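Local coordinates for protein N-acetylglucosamine-6-phosphate deacetylase (Mycobacterium smegmatis, PDB 6FV4) that probably removes the acetyl group from N-acetylglucosamine-6-phosphate, using divalent metal ions held in an amidohydrolase-type active site, at residues D210-R213 with A214-A218. The protein carries 1 engineered substitution. Residues are numbered along the deposited sequence; the frame is centred on the assembly and turned at random.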
# COMPACT_ATOMS: atom_id res chain seq x y z
N ASP B 210 12.11 -9.93 -6.06
CA ASP B 210 13.43 -10.28 -5.55
C ASP B 210 14.52 -9.51 -6.29
O ASP B 210 15.47 -9.00 -5.67
CB ASP B 210 13.69 -11.78 -5.69
CG ASP B 210 12.81 -12.63 -4.81
OD1 ASP B 210 12.40 -12.17 -3.72
OD2 ASP B 210 12.53 -13.78 -5.21
N GLN B 211 14.43 -9.46 -7.62
CA GLN B 211 15.40 -8.72 -8.43
C GLN B 211 15.41 -7.23 -8.10
O GLN B 211 16.46 -6.58 -8.19
CB GLN B 211 15.11 -8.91 -9.91
CG GLN B 211 15.37 -10.32 -10.38
CD GLN B 211 14.88 -10.56 -11.79
OE1 GLN B 211 13.82 -10.08 -12.19
NE2 GLN B 211 15.65 -11.33 -12.55
N THR B 212 14.25 -6.67 -7.76
CA THR B 212 14.16 -5.26 -7.41
C THR B 212 14.76 -5.01 -6.03
O THR B 212 15.51 -4.05 -5.82
CB THR B 212 12.70 -4.81 -7.46
OG1 THR B 212 12.19 -5.05 -8.77
CG2 THR B 212 12.55 -3.34 -7.11
N ARG B 213 14.44 -5.89 -5.07
CA ARG B 213 15.03 -5.77 -3.75
C ARG B 213 16.55 -5.89 -3.82
O ARG B 213 17.26 -5.25 -3.03
CB ARG B 213 14.40 -6.82 -2.82
CG ARG B 213 14.83 -6.69 -1.37
CD ARG B 213 14.56 -7.95 -0.58
NE ARG B 213 13.68 -7.68 0.55
CZ ARG B 213 14.12 -7.36 1.77
NH1 ARG B 213 15.43 -7.26 1.98
NH2 ARG B 213 13.26 -7.13 2.76
N ALA B 214 17.08 -6.66 -4.77
CA ALA B 214 18.53 -6.73 -4.96
C ALA B 214 19.08 -5.42 -5.49
O ALA B 214 20.12 -4.95 -5.03
CB ALA B 214 18.90 -7.88 -5.90
N ALA B 215 18.36 -4.79 -6.43
CA ALA B 215 18.72 -3.47 -6.92
C ALA B 215 18.74 -2.44 -5.79
O ALA B 215 19.62 -1.58 -5.74
CB ALA B 215 17.76 -3.05 -8.04
N ILE B 216 17.78 -2.53 -4.86
CA ILE B 216 17.74 -1.60 -3.73
C ILE B 216 18.92 -1.84 -2.79
O ILE B 216 19.54 -0.88 -2.30
CB ILE B 216 16.39 -1.74 -2.99
CG1 ILE B 216 15.25 -1.34 -3.93
CG2 ILE B 216 16.39 -0.91 -1.72
CD1 ILE B 216 13.83 -1.70 -3.38
N ASP B 217 19.26 -3.10 -2.53
CA ASP B 217 20.42 -3.42 -1.71
C ASP B 217 21.72 -2.96 -2.37
O ASP B 217 22.68 -2.59 -1.68
CB ASP B 217 20.47 -4.92 -1.42
CG ASP B 217 19.29 -5.39 -0.55
OD1 ASP B 217 18.48 -4.55 -0.09
OD2 ASP B 217 19.16 -6.62 -0.32
N ALA B 218 21.78 -2.96 -3.70
CA ALA B 218 22.95 -2.46 -4.42
C ALA B 218 23.02 -0.94 -4.44
O ALA B 218 24.03 -0.39 -4.90
CB ALA B 218 22.94 -3.01 -5.85
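Arg213 and Asp217 sit one turn apart on the exposed face of helix 209-217, joined first through the backbone: Asp217 N donates to Arg213 O at 3.0 Å. The carboxylate of Asp217 folds back toward that same oxygen, out beyond the end of the C=O, because CG lies beside its own backbone N (chi1 -66°), and this brings Asp217 CG to 3.2 Å from Arg213 O. The arginine leaves the helix with CG anti to its N (chi1 -173°) and then bends at chi3 (-122°). Its guanidinium has Asp217 OD2 at its edge and near its plane, yet Arg213 NH1 stays 4.4 Å from Asp217 OD2, too far for a salt bridge, so the attraction is at most a loose electrostatic one. Each charge has another partner: Asp217 OD1 makes a salt bridge with Arg249, while Arg213 NE makes a weak hydrogen bond to the hydroxyl of Tyr209 and a long, weak ion pair with Glu246. This helix joins strand 199-202 to the parallel strand 222-223, a beta-alpha-beta unit of the amidohydrolase barrel, and its buried face is carried by Thr212, Ala215 and Ile216. Ile216 N donates to Thr212 O at 2.9 Å, in the carbonyl plane, and Ile216 CG1 comes to 3.3 Å from Thr212 O, approaching from beyond the oxygen and obliquely to that plane. Ile216 CD1 comes alongside Thr212 CG2 at 4.3 Å, and these two residues pack together on Ala243 of helix 240-246. Thr212 OG1 hydrogen-bonds back to the carbonyl of Thr208, just ahead of the helix, which satisfies the hydroxyl of this buried residue. Ala215 CB lies 3.3 Å from Thr212 O and touches Pro181 and Ile190; Ala214, bonded through its N to Asp210 O, touches Leu187, so both alanines meet helix 186-195.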